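Local coordinates for protein phospholethanolamine N-methyltransferase 2 (PDB 4KRI) that probably transfers methyl groups from S-adenosylmethionine to phosphomonomethylethanolamine and its methylated product in the phosphocholine biosynthesis of a parasitic nematode, at residues A[212-217]-A[242-247]; A[26-31]-A[38-43]; A[307-312]-A[353-358]; A[116-121]-A[157-162]. All coordinates share one frame; numbering follows the deposited sequence.

Contact 1 of 4, residues A[212-217]-A[242-247]; sequences AILKRF and SEFGLQ
F244 reaches across to helix 206-215 and meets L214 and K215 with the outer end of its ring. The L214 and F244 side chains cross obliquely. CE2 of F244 sits 3.9 Å from L214 CB and 4.0 Å from L214 CD1. K215 arrives differently. Its CG comes up at the ring edge, near the ring plane, 4.3 Å from F244 CZ. With CG anti to the carbonyl carbon (chi1 -76° for L214, -61° for F244), each side chain extends toward the other segment, as its CB already does. Helix 235-244 stops here, and G245, with positive phi, turns the chain toward strand 247-252. The F244 side chain also touches L211 of the same helix 206-215 and M220. The L214 side chain, about 9 Å from the bound S-adenosylhomocysteine, packs on F294 of strand 290-296. K215 NZ and E243 OE1 stand 6.8 Å apart, too far for a salt bridge. The two helix ends are therefore joined by carbon contacts alone across these segments, with L214 on the buried side and the K215 chain on the exposed side. The fit rests on shape and hydrophobic burial.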
loop_
_atom_site.group_PDB
_atom_site.type_symbol
_atom_site.label_atom_id
_atom_site.label_comp_id
_atom_site.label_asym_id
_atom_site.label_seq_id
_atom_site.Cartn_x
_atom_site.Cartn_y
_atom_site.Cartn_z
ATOM N N ALA A 212 -14.296 -13.748 11.836
ATOM C CA ALA A 212 -15.510 -14.335 11.278
ATOM C C ALA A 212 -15.486 -14.247 9.750
ATOM O O ALA A 212 -15.881 -15.186 9.066
ATOM C CB ALA A 212 -16.743 -13.642 11.849
ATOM N N ILE A 213 -14.997 -13.126 9.221
ATOM C CA ILE A 213 -14.888 -12.956 7.771
ATOM C C ILE A 213 -13.849 -13.906 7.168
ATOM O O ILE A 213 -14.100 -14.534 6.137
ATOM C CB ILE A 213 -14.562 -11.495 7.414
ATOM C CG1 ILE A 213 -15.697 -10.605 7.914
ATOM C CG2 ILE A 213 -14.362 -11.313 5.917
ATOM C CD1 ILE A 213 -15.572 -9.190 7.509
ATOM N N LEU A 214 -12.691 -14.031 7.811
ATOM C CA LEU A 214 -11.646 -14.928 7.306
ATOM C C LEU A 214 -12.125 -16.369 7.195
ATOM O O LEU A 214 -11.729 -17.100 6.284
ATOM C CB LEU A 214 -10.414 -14.889 8.208
ATOM C CG LEU A 214 -9.560 -13.640 8.035
ATOM C CD1 LEU A 214 -8.398 -13.653 9.039
ATOM C CD2 LEU A 214 -9.037 -13.550 6.603
ATOM N N LYS A 215 -12.977 -16.781 8.120
ATOM C CA LYS A 215 -13.496 -18.140 8.099
ATOM C C LYS A 215 -14.377 -18.423 6.882
ATOM O O LYS A 215 -14.560 -19.573 6.500
ATOM C CB LYS A 215 -14.257 -18.439 9.396
ATOM C CG LYS A 215 -13.312 -18.719 10.570
ATOM C CD LYS A 215 -14.073 -18.890 11.885
ATOM C CE LYS A 215 -13.105 -19.059 13.057
ATOM N NZ LYS A 215 -13.818 -19.146 14.368
ATOM N N ARG A 216 -14.910 -17.375 6.271
ATOM C CA ARG A 216 -15.767 -17.561 5.104
ATOM C C ARG A 216 -14.991 -17.885 3.827
ATOM O O ARG A 216 -15.588 -18.134 2.773
ATOM C CB ARG A 216 -16.690 -16.359 4.936
ATOM C CG ARG A 216 -17.551 -16.168 6.176
ATOM C CD ARG A 216 -18.603 -15.136 5.988
ATOM N NE ARG A 216 -19.485 -15.460 4.874
ATOM C CZ ARG A 216 -20.595 -14.782 4.605
ATOM N NH1 ARG A 216 -20.942 -13.769 5.382
ATOM N NH2 ARG A 216 -21.351 -15.116 3.572
ATOM N N PHE A 217 -13.666 -17.911 3.928
ATOM C CA PHE A 217 -12.834 -18.421 2.834
ATOM C C PHE A 217 -13.022 -19.926 2.728
ATOM O O PHE A 217 -12.785 -20.517 1.670
ATOM C CB PHE A 217 -11.351 -18.157 3.090
ATOM C CG PHE A 217 -10.819 -16.889 2.465
ATOM C CD1 PHE A 217 -10.650 -16.788 1.092
ATOM C CD2 PHE A 217 -10.446 -15.817 3.258
ATOM C CE1 PHE A 217 -10.137 -15.626 0.515
ATOM C CE2 PHE A 217 -9.927 -14.657 2.695
ATOM C CZ PHE A 217 -9.761 -14.563 1.318
ATOM N N SER A 242 -1.268 -15.117 12.164
ATOM C CA SER A 242 -1.155 -15.714 13.501
ATOM C C SER A 242 -2.194 -16.807 13.756
ATOM O O SER A 242 -1.921 -17.771 14.469
ATOM C CB SER A 242 -1.219 -14.650 14.596
ATOM O OG SER A 242 -2.476 -14.007 14.578
ATOM N N GLU A 243 -3.369 -16.669 13.155
ATOM C CA GLU A 243 -4.467 -17.607 13.389
ATOM C C GLU A 243 -4.460 -18.796 12.442
ATOM O O GLU A 243 -4.829 -19.906 12.832
ATOM C CB GLU A 243 -5.811 -16.887 13.252
ATOM C CG GLU A 243 -6.130 -15.955 14.400
ATOM C CD GLU A 243 -6.482 -16.707 15.675
ATOM O OE1 GLU A 243 -7.259 -17.692 15.603
ATOM O OE2 GLU A 243 -5.977 -16.314 16.749
ATOM N N PHE A 244 -4.070 -18.560 11.193
ATOM C CA PHE A 244 -4.115 -19.619 10.190
ATOM C C PHE A 244 -2.748 -20.020 9.653
ATOM O O PHE A 244 -2.643 -20.987 8.899
ATOM C CB PHE A 244 -5.033 -19.205 9.038
ATOM C CG PHE A 244 -6.451 -18.949 9.463
ATOM C CD1 PHE A 244 -7.366 -19.989 9.523
ATOM C CD2 PHE A 244 -6.870 -17.668 9.811
ATOM C CE1 PHE A 244 -8.671 -19.763 9.919
ATOM C CE2 PHE A 244 -8.170 -17.435 10.207
ATOM C CZ PHE A 244 -9.075 -18.482 10.255
ATOM N N GLY A 245 -1.699 -19.289 10.021
ATOM C CA GLY A 245 -0.368 -19.634 9.549
ATOM C C GLY A 245 -0.162 -19.330 8.074
ATOM O O GLY A 245 0.704 -19.925 7.420
ATOM N N LEU A 246 -0.963 -18.404 7.559
ATOM C CA LEU A 246 -0.827 -17.976 6.173
ATOM C C LEU A 246 0.409 -17.101 6.020
ATOM O O LEU A 246 0.803 -16.399 6.957
ATOM C CB LEU A 246 -2.048 -17.177 5.750
ATOM C CG LEU A 246 -3.348 -17.980 5.692
ATOM C CD1 LEU A 246 -4.509 -17.071 5.339
ATOM C CD2 LEU A 246 -3.189 -19.063 4.649
ATOM N N GLN A 247 1.018 -17.153 4.837
ATOM C CA GLN A 247 2.014 -16.164 4.444
ATOM C C GLN A 247 1.250 -15.034 3.772
ATOM O O GLN A 247 0.527 -15.252 2.786
ATOM C CB GLN A 247 3.021 -16.775 3.474
ATOM C CG GLN A 247 4.075 -15.803 2.982
ATOM C CD GLN A 247 5.118 -16.486 2.127
ATOM O OE1 GLN A 247 4.995 -16.542 0.904
ATOM N NE2 GLN A 247 6.148 -17.016 2.767
#

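Contact 2 of 4, residues A[26-31]-A[38-43]; sequences VGILCP and ALTEQF
A beta-alpha-beta unit of the N-terminal domain is packed here: V26 and I28 of strand 25-29 meet L39 and T40 of helix 33-40 and F43 of the turn that follows. V26 and F43 come at each other from opposite directions. The valine lays CG2 over one face of the phenyl ring, 4.3 Å from the F43 ring centroid and 21° off the normal. This is a CH-pi contact, displaced toward the rim of the ring. The other methyl, CG1, lies anti to the V26 backbone N (chi1 170°) and comes within 3.9 Å of F43 CE2. One valine thus uses both branches on one ring. Strand 25-29 runs parallel to strands 48-52 and 64-70 on its two sides, and helix 33-40 links it to strand 48-52. This topology is consistent with the first crossover of a Rossmann-like fold. The I28 CB points toward that helix. Its CG2 touches L39 CD1 at 3.8 Å. Its CD1 reaches further, to 3.9 Å from L39 CB. The same methyl lies 3.6 Å from T40 OG1, a plain van der Waals contact. The T40 hydroxyl has a polar partner of its own, R36 O one helical turn earlier. After T40 the chain makes a type I turn, closed by F43 N to T40 O at 3.1 Å. The turn brings F43 back over the strand, where I11 of helix 5-18 and I68 of strand 64-70 also touch it.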
loop_
_atom_site.group_PDB
_atom_site.type_symbol
_atom_site.label_atom_id
_atom_site.label_comp_id
_atom_site.label_asym_id
_atom_site.label_seq_id
_atom_site.Cartn_x
_atom_site.Cartn_y
_atom_site.Cartn_z
ATOM N N VAL A 26 22.730 2.051 -17.648
ATOM C CA VAL A 26 22.422 1.938 -16.221
ATOM C C VAL A 26 23.523 2.618 -15.419
ATOM O O VAL A 26 24.700 2.497 -15.756
ATOM C CB VAL A 26 22.307 0.462 -15.798
ATOM C CG1 VAL A 26 22.225 0.326 -14.282
ATOM C CG2 VAL A 26 21.089 -0.147 -16.422
ATOM N N GLY A 27 23.137 3.387 -14.404
ATOM C CA GLY A 27 24.094 3.957 -13.473
ATOM C C GLY A 27 23.895 3.277 -12.134
ATOM O O GLY A 27 22.765 2.928 -11.781
ATOM N N ILE A 28 24.993 3.065 -11.412
ATOM C CA ILE A 28 24.952 2.455 -10.090
ATOM C C ILE A 28 25.726 3.328 -9.109
ATOM O O ILE A 28 26.883 3.649 -9.340
ATOM C CB ILE A 28 25.589 1.052 -10.119
ATOM C CG1 ILE A 28 24.804 0.143 -11.076
ATOM C CG2 ILE A 28 25.615 0.446 -8.716
ATOM C CD1 ILE A 28 25.446 -1.205 -11.329
ATOM N N LEU A 29 25.066 3.737 -8.033
ATOM C CA LEU A 29 25.733 4.463 -6.961
ATOM C C LEU A 29 25.704 3.550 -5.747
ATOM O O LEU A 29 24.637 3.297 -5.185
ATOM C CB LEU A 29 25.005 5.777 -6.665
ATOM C CG LEU A 29 25.373 6.528 -5.378
ATOM C CD1 LEU A 29 26.855 6.841 -5.317
ATOM C CD2 LEU A 29 24.552 7.817 -5.277
ATOM N N CYS A 30 26.868 3.033 -5.367
ATOM C CA CYS A 30 26.948 2.029 -4.316
ATOM C C CYS A 30 28.360 2.033 -3.771
ATOM O O CYS A 30 29.300 1.666 -4.482
ATOM C CB CYS A 30 26.606 0.649 -4.887
ATOM S SG CYS A 30 26.528 -0.706 -3.677
ATOM N N PRO A 31 28.519 2.457 -2.508
ATOM C CA PRO A 31 29.868 2.583 -1.942
ATOM C C PRO A 31 30.528 1.236 -1.637
ATOM O O PRO A 31 31.754 1.183 -1.515
ATOM C CB PRO A 31 29.630 3.375 -0.651
ATOM C CG PRO A 31 28.225 3.055 -0.269
ATOM C CD PRO A 31 27.475 2.908 -1.570
ATOM N N ALA A 38 27.876 -7.253 -7.832
ATOM C CA ALA A 38 26.729 -8.158 -7.901
ATOM C C ALA A 38 25.603 -7.557 -8.745
ATOM O O ALA A 38 24.913 -8.268 -9.479
ATOM C CB ALA A 38 26.224 -8.479 -6.505
ATOM N N LEU A 39 25.403 -6.249 -8.623
ATOM C CA LEU A 39 24.424 -5.557 -9.455
ATOM C C LEU A 39 24.853 -5.557 -10.919
ATOM O O LEU A 39 24.045 -5.810 -11.813
ATOM C CB LEU A 39 24.229 -4.115 -8.979
ATOM C CG LEU A 39 23.282 -3.827 -7.821
ATOM C CD1 LEU A 39 23.367 -2.357 -7.423
ATOM C CD2 LEU A 39 21.849 -4.196 -8.202
ATOM N N THR A 40 26.128 -5.278 -11.162
ATOM C CA THR A 40 26.640 -5.207 -12.528
ATOM C C THR A 40 26.484 -6.529 -13.271
ATOM O O THR A 40 26.112 -6.541 -14.444
ATOM C CB THR A 40 28.121 -4.773 -12.554
ATOM O OG1 THR A 40 28.243 -3.444 -12.025
ATOM C CG2 THR A 40 28.659 -4.786 -13.981
ATOM N N GLU A 41 26.753 -7.639 -12.588
ATOM C CA GLU A 41 26.704 -8.959 -13.222
ATOM C C GLU A 41 25.284 -9.378 -13.580
ATOM O O GLU A 41 25.084 -10.362 -14.290
ATOM C CB GLU A 41 27.358 -10.032 -12.340
ATOM C CG GLU A 41 28.884 -9.985 -12.284
ATOM C CD GLU A 41 29.548 -10.095 -13.653
ATOM O OE1 GLU A 41 29.393 -11.134 -14.332
ATOM O OE2 GLU A 41 30.240 -9.137 -14.049
ATOM N N GLN A 42 24.304 -8.630 -13.086
ATOM C CA GLN A 42 22.902 -8.879 -13.392
ATOM C C GLN A 42 22.559 -8.467 -14.820
ATOM O O GLN A 42 21.525 -8.867 -15.355
ATOM C CB GLN A 42 22.009 -8.118 -12.411
ATOM C CG GLN A 42 21.918 -8.743 -11.019
ATOM C CD GLN A 42 21.080 -10.002 -11.016
ATOM O OE1 GLN A 42 19.866 -9.954 -11.224
ATOM N NE2 GLN A 42 21.726 -11.140 -10.801
ATOM N N PHE A 43 23.420 -7.661 -15.434
ATOM C CA PHE A 43 23.128 -7.132 -16.763
ATOM C C PHE A 43 23.925 -7.828 -17.858
ATOM O O PHE A 43 25.037 -8.308 -17.618
ATOM C CB PHE A 43 23.354 -5.613 -16.798
ATOM C CG PHE A 43 22.443 -4.848 -15.872
ATOM C CD1 PHE A 43 21.088 -4.758 -16.145
ATOM C CD2 PHE A 43 22.937 -4.226 -14.732
ATOM C CE1 PHE A 43 20.235 -4.054 -15.300
ATOM C CE2 PHE A 43 22.093 -3.527 -13.884
ATOM C CZ PHE A 43 20.741 -3.442 -14.171
#

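Contact 3 of 4, residues A[307-312]-A[353-358]; sequences KLFSRI and EQIEEI
K307 O takes two hydrogen bonds in the helical turn that carries F309 toward I355 and I358. S310 OG donates at 2.8 Å to K307 O, from 27° out of the carbonyl plane. R311 N is the second donor, at 3.0 Å from K307 O. The serine hydroxyl is thereby satisfied within its own helix. The contact itself is apolar. F309 stands at about a right angle to both isoleucine side chains. I355 brings its CG2 to the ring edge, near the ring plane, 4.1 Å from F309 CZ. I358 CG2 lies 3.8 Å from F309 CD2. In both isoleucines CG2 is the branch anti to the backbone N, and that is the methyl each uses. A359 and T362 of helix 352-362 also touch F309. So does I324 of strand 320-329, and the F427 ring meets the F309 ring with planes about 15° apart. Helices 305-315 and 352-362 thus pack side by side on the central sheet of the methyltransferase domain, with F309 lying between them. R311 NE bonds to C281 O, and E356 pairs with K360. The contact between these segments therefore depends on burying carbon surface.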
loop_
_atom_site.group_PDB
_atom_site.type_symbol
_atom_site.label_atom_id
_atom_site.label_comp_id
_atom_site.label_asym_id
_atom_site.label_seq_id
_atom_site.Cartn_x
_atom_site.Cartn_y
_atom_site.Cartn_z
ATOM N N LYS A 307 -10.813 -2.995 -13.613
ATOM C CA LYS A 307 -9.366 -3.145 -13.662
ATOM C C LYS A 307 -8.886 -3.903 -12.433
ATOM O O LYS A 307 -8.060 -4.797 -12.547
ATOM C CB LYS A 307 -8.664 -1.781 -13.758
ATOM C CG LYS A 307 -7.136 -1.888 -13.739
ATOM C CD LYS A 307 -6.451 -0.532 -13.695
ATOM C CE LYS A 307 -6.404 0.123 -15.064
ATOM N NZ LYS A 307 -5.380 1.215 -15.120
ATOM N N LEU A 308 -9.410 -3.539 -11.267
ATOM C CA LEU A 308 -9.012 -4.192 -10.022
ATOM C C LEU A 308 -9.311 -5.676 -10.070
ATOM O O LEU A 308 -8.461 -6.497 -9.717
ATOM C CB LEU A 308 -9.741 -3.579 -8.831
ATOM C CG LEU A 308 -9.391 -4.232 -7.494
ATOM C CD1 LEU A 308 -7.960 -3.932 -7.091
ATOM C CD2 LEU A 308 -10.359 -3.745 -6.438
ATOM N N PHE A 309 -10.519 -6.020 -10.507
ATOM C CA PHE A 309 -10.901 -7.431 -10.569
ATOM C C PHE A 309 -10.061 -8.228 -11.560
ATOM O O PHE A 309 -9.735 -9.387 -11.292
ATOM C CB PHE A 309 -12.408 -7.604 -10.853
ATOM C CG PHE A 309 -13.287 -7.482 -9.621
ATOM C CD1 PHE A 309 -12.906 -6.697 -8.540
ATOM C CD2 PHE A 309 -14.490 -8.168 -9.549
ATOM C CE1 PHE A 309 -13.720 -6.580 -7.413
ATOM C CE2 PHE A 309 -15.310 -8.057 -8.427
ATOM C CZ PHE A 309 -14.918 -7.271 -7.354
ATOM N N SER A 310 -9.690 -7.626 -12.693
ATOM C CA SER A 310 -8.826 -8.323 -13.656
ATOM C C SER A 310 -7.424 -8.535 -13.086
ATOM O O SER A 310 -6.798 -9.573 -13.319
ATOM C CB SER A 310 -8.738 -7.565 -14.980
ATOM O OG SER A 310 -7.923 -6.417 -14.837
ATOM N N ARG A 311 -6.936 -7.554 -12.324
ATOM C CA ARG A 311 -5.638 -7.688 -11.669
ATOM C C ARG A 311 -5.644 -8.769 -10.583
ATOM O O ARG A 311 -4.680 -9.534 -10.437
ATOM C CB ARG A 311 -5.211 -6.356 -11.055
ATOM C CG ARG A 311 -4.953 -5.253 -12.055
ATOM C CD ARG A 311 -3.688 -4.511 -11.645
ATOM N NE ARG A 311 -3.310 -3.440 -12.563
ATOM C CZ ARG A 311 -3.008 -3.622 -13.845
ATOM N NH1 ARG A 311 -3.063 -4.836 -14.380
ATOM N NH2 ARG A 311 -2.664 -2.585 -14.600
ATOM N N ILE A 312 -6.728 -8.835 -9.825
ATOM C CA ILE A 312 -6.904 -9.885 -8.829
ATOM C C ILE A 312 -6.962 -11.256 -9.493
ATOM O O ILE A 312 -6.300 -12.199 -9.054
ATOM C CB ILE A 312 -8.188 -9.644 -7.997
ATOM C CG1 ILE A 312 -7.995 -8.459 -7.058
ATOM C CG2 ILE A 312 -8.599 -10.901 -7.239
ATOM C CD1 ILE A 312 -9.270 -8.021 -6.364
ATOM N N GLU A 353 -25.403 -6.297 -7.451
ATOM C CA GLU A 353 -25.670 -6.651 -8.839
ATOM C C GLU A 353 -24.475 -6.257 -9.683
ATOM O O GLU A 353 -24.059 -6.992 -10.577
ATOM C CB GLU A 353 -26.917 -5.917 -9.356
ATOM C CG GLU A 353 -28.214 -6.237 -8.619
ATOM C CD GLU A 353 -29.209 -5.076 -8.627
ATOM O OE1 GLU A 353 -29.309 -4.377 -9.656
ATOM O OE2 GLU A 353 -29.893 -4.860 -7.599
ATOM N N GLN A 354 -23.932 -5.077 -9.397
ATOM C CA GLN A 354 -22.830 -4.557 -10.192
ATOM C C GLN A 354 -21.553 -5.351 -9.968
ATOM O O GLN A 354 -20.813 -5.644 -10.912
ATOM C CB GLN A 354 -22.625 -3.072 -9.887
ATOM C CG GLN A 354 -23.745 -2.207 -10.461
ATOM C CD GLN A 354 -23.693 -0.782 -9.961
ATOM O OE1 GLN A 354 -23.484 -0.534 -8.774
ATOM N NE2 GLN A 354 -23.876 0.165 -10.867
ATOM N N ILE A 355 -21.293 -5.687 -8.709
ATOM C CA ILE A 355 -20.123 -6.483 -8.365
ATOM C C ILE A 355 -20.195 -7.846 -9.041
ATOM O O ILE A 355 -19.215 -8.313 -9.623
ATOM C CB ILE A 355 -20.000 -6.631 -6.842
ATOM C CG1 ILE A 355 -19.734 -5.261 -6.220
ATOM C CG2 ILE A 355 -18.866 -7.584 -6.487
ATOM C CD1 ILE A 355 -18.408 -4.645 -6.682
ATOM N N GLU A 356 -21.369 -8.474 -9.011
ATOM C CA GLU A 356 -21.496 -9.787 -9.643
ATOM C C GLU A 356 -21.284 -9.716 -11.163
ATOM O O GLU A 356 -20.640 -10.591 -11.737
ATOM C CB GLU A 356 -22.839 -10.441 -9.314
ATOM C CG GLU A 356 -22.913 -11.905 -9.744
ATOM C CD GLU A 356 -24.155 -12.608 -9.226
ATOM O OE1 GLU A 356 -24.900 -11.999 -8.424
ATOM O OE2 GLU A 356 -24.384 -13.774 -9.617
ATOM N N GLU A 357 -21.818 -8.672 -11.800
ATOM C CA GLU A 357 -21.637 -8.459 -13.242
ATOM C C GLU A 357 -20.160 -8.381 -13.610
ATOM O O GLU A 357 -19.700 -9.023 -14.563
ATOM C CB GLU A 357 -22.324 -7.155 -13.682
ATOM C CG GLU A 357 -23.839 -7.184 -13.730
ATOM C CD GLU A 357 -24.438 -5.786 -13.842
ATOM O OE1 GLU A 357 -23.669 -4.797 -13.904
ATOM O OE2 GLU A 357 -25.677 -5.668 -13.851
ATOM N N ILE A 358 -19.418 -7.582 -12.848
ATOM C CA ILE A 358 -17.993 -7.401 -13.096
ATOM C C ILE A 358 -17.229 -8.703 -12.865
ATOM O O ILE A 358 -16.339 -9.063 -13.640
ATOM C CB ILE A 358 -17.430 -6.258 -12.235
ATOM C CG1 ILE A 358 -18.098 -4.939 -12.640
ATOM C CG2 ILE A 358 -15.921 -6.158 -12.394
ATOM C CD1 ILE A 358 -17.894 -3.813 -11.645
#

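Contact 4 of 4, residues A[116-121]-A[157-162]; sequences AMLTDY and FIWTLM
W159 and T119 make the tight part of this contact. The indole N-H of W159 NE1 donates to T119 OG1 at 2.8 Å. The bond is nearly straight, 163° at the hydrogen, and the acceptor lies close to the ring plane, 11° out of it. T119 OG1 is also bonded to M115 O, so the hydroxyl links its own helix to the tryptophan. With chi1 -55°, OG1 lies beside the backbone N, within reach of both partners. L118 touches the six-membered ring through CB and CD1. Its side chain stands at about a right angle to W159, with CB 4.0 Å from W159 CZ2 and CD1 4.0 Å from W159 CH2. Strand 156-166 runs antiparallel to its neighbours 98-105 and 132-143. This is consistent with the reversed seventh strand of a Rossmann-like methyltransferase sheet, here in the N-terminal domain, and helix 114-124 packs on one face of it. F122 of that helix meets W159 edge-to-face, and F138 of strand 132-143 touches T119. Further along the strand the contact is looser: the L161 CB points toward the helix, but its side chain comes no nearer than 6.0 Å to segment 116-121. The other side of the helix is more open. There M117 is exposed. D120 and Y121, both partly exposed, have other partners: D120 OD1 forms a salt bridge with R177, and Y121 OH bonds to D84.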
loop_
_atom_site.group_PDB
_atom_site.type_symbol
_atom_site.label_atom_id
_atom_site.label_comp_id
_atom_site.label_asym_id
_atom_site.label_seq_id
_atom_site.Cartn_x
_atom_site.Cartn_y
_atom_site.Cartn_z
ATOM N N ALA A 116 7.833 7.148 5.439
ATOM C CA ALA A 116 6.736 7.958 4.908
ATOM C C ALA A 116 7.188 9.372 4.566
ATOM O O ALA A 116 6.815 9.918 3.531
ATOM C CB ALA A 116 5.566 7.990 5.890
ATOM N N MET A 117 7.999 9.963 5.438
ATOM C CA MET A 117 8.473 11.326 5.217
ATOM C C MET A 117 9.411 11.405 4.018
ATOM O O MET A 117 9.371 12.367 3.254
ATOM C CB MET A 117 9.177 11.862 6.470
ATOM C CG MET A 117 8.331 11.779 7.729
ATOM S SD MET A 117 8.930 12.855 9.055
ATOM C CE MET A 117 10.687 12.940 8.696
ATOM N N LEU A 118 10.251 10.389 3.848
ATOM C CA LEU A 118 11.126 10.336 2.683
ATOM C C LEU A 118 10.301 10.204 1.406
ATOM O O LEU A 118 10.562 10.897 0.410
ATOM C CB LEU A 118 12.114 9.179 2.812
ATOM C CG LEU A 118 13.313 9.445 3.716
ATOM C CD1 LEU A 118 14.143 8.184 3.814
ATOM C CD2 LEU A 118 14.150 10.592 3.151
ATOM N N THR A 119 9.288 9.341 1.439
ATOM C CA THR A 119 8.442 9.134 0.269
ATOM C C THR A 119 7.769 10.437 -0.136
ATOM O O THR A 119 7.748 10.797 -1.321
ATOM C CB THR A 119 7.390 8.047 0.536
ATOM O OG1 THR A 119 8.062 6.854 0.964
ATOM C CG2 THR A 119 6.586 7.747 -0.722
ATOM N N ASP A 120 7.244 11.165 0.844
ATOM C CA ASP A 120 6.616 12.450 0.549
ATOM C C ASP A 120 7.635 13.443 -0.005
ATOM O O ASP A 120 7.339 14.199 -0.927
ATOM C CB ASP A 120 5.944 13.029 1.798
ATOM C CG ASP A 120 4.645 12.323 2.148
ATOM O OD1 ASP A 120 4.061 11.655 1.264
ATOM O OD2 ASP A 120 4.198 12.451 3.311
ATOM N N TYR A 121 8.841 13.427 0.550
ATOM C CA TYR A 121 9.885 14.348 0.121
ATOM C C TYR A 121 10.242 14.122 -1.351
ATOM O O TYR A 121 10.372 15.073 -2.123
ATOM C CB TYR A 121 11.127 14.167 0.989
ATOM C CG TYR A 121 12.032 15.376 1.045
ATOM C CD1 TYR A 121 11.898 16.313 2.058
ATOM C CD2 TYR A 121 13.024 15.574 0.096
ATOM C CE1 TYR A 121 12.722 17.416 2.125
ATOM C CE2 TYR A 121 13.853 16.682 0.150
ATOM C CZ TYR A 121 13.696 17.598 1.168
ATOM O OH TYR A 121 14.514 18.705 1.244
ATOM N N PHE A 157 14.285 -0.577 3.043
ATOM C CA PHE A 157 13.318 -0.223 1.986
ATOM C C PHE A 157 13.908 -0.041 0.588
ATOM O O PHE A 157 15.066 0.330 0.441
ATOM C CB PHE A 157 12.561 1.037 2.393
ATOM C CG PHE A 157 11.707 0.849 3.608
ATOM C CD1 PHE A 157 10.556 0.083 3.541
ATOM C CD2 PHE A 157 12.076 1.409 4.823
ATOM C CE1 PHE A 157 9.750 -0.095 4.658
ATOM C CE2 PHE A 157 11.291 1.230 5.953
ATOM C CZ PHE A 157 10.120 0.475 5.866
ATOM N N ILE A 158 13.091 -0.315 -0.426
ATOM C CA ILE A 158 13.427 -0.055 -1.823
ATOM C C ILE A 158 12.345 0.845 -2.392
ATOM O O ILE A 158 11.176 0.465 -2.417
ATOM C CB ILE A 158 13.420 -1.337 -2.648
ATOM C CG1 ILE A 158 14.382 -2.367 -2.041
ATOM C CG2 ILE A 158 13.802 -1.040 -4.109
ATOM C CD1 ILE A 158 14.163 -3.777 -2.582
ATOM N N TRP A 159 12.719 2.034 -2.849
ATOM C CA TRP A 159 11.760 2.882 -3.557
ATOM C C TRP A 159 11.910 2.650 -5.045
ATOM O O TRP A 159 13.019 2.568 -5.553
ATOM C CB TRP A 159 12.032 4.374 -3.279
ATOM C CG TRP A 159 11.593 4.871 -1.940
ATOM C CD1 TRP A 159 10.457 5.579 -1.657
ATOM C CD2 TRP A 159 12.293 4.729 -0.703
ATOM N NE1 TRP A 159 10.411 5.880 -0.309
ATOM C CE2 TRP A 159 11.524 5.362 0.296
ATOM C CE3 TRP A 159 13.500 4.121 -0.338
ATOM C CZ2 TRP A 159 11.922 5.405 1.634
ATOM C CZ3 TRP A 159 13.890 4.161 0.985
ATOM C CH2 TRP A 159 13.102 4.796 1.955
ATOM N N THR A 160 10.792 2.574 -5.750
ATOM C CA THR A 160 10.805 2.554 -7.209
ATOM C C THR A 160 10.130 3.842 -7.644
ATOM O O THR A 160 8.958 4.042 -7.346
ATOM C CB THR A 160 9.981 1.363 -7.757
ATOM O OG1 THR A 160 10.577 0.125 -7.332
ATOM C CG2 THR A 160 9.973 1.384 -9.281
ATOM N N LEU A 161 10.867 4.710 -8.341
ATOM C CA LEU A 161 10.348 6.021 -8.769
ATOM C C LEU A 161 10.694 6.236 -10.234
ATOM O O LEU A 161 11.656 5.657 -10.730
ATOM C CB LEU A 161 11.007 7.128 -7.933
ATOM C CG LEU A 161 10.944 6.994 -6.408
ATOM C CD1 LEU A 161 11.891 7.996 -5.744
ATOM C CD2 LEU A 161 9.529 7.200 -5.912
ATOM N N MET A 162 9.920 7.067 -10.931
ATOM C CA MET A 162 10.183 7.320 -12.346
ATOM C C MET A 162 10.267 8.818 -12.607
ATOM O O MET A 162 9.439 9.583 -12.105
ATOM C CB MET A 162 9.057 6.699 -13.191
ATOM C CG MET A 162 9.257 6.805 -14.695
ATOM S SD MET A 162 8.193 5.669 -15.633
ATOM C CE MET A 162 7.253 4.927 -14.285
#

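Overall arrangement
Contacts 2 and 4 belong to the N-terminal domain and reach the same sheet, with centres about 20 Å apart. Contacts 1 and 3 belong to the C-terminal methyltransferase domain, about 23 Å apart between centres. Contacts 1 and 2 both use the helix that follows the first strand of their domain, against another helix in one case and against that strand in the other. Contacts 2, 3 and 4 are buried; contact 1 is partly buried, with an exposed lysine beside the ring. Contacts 1, 2 and 3 join their segments by apolar packing, with a CH-pi contact in contact 2. Contact 4, the one nearest the centre of the chain, adds a buried indole-to-hydroxyl bond. No two of the four touch.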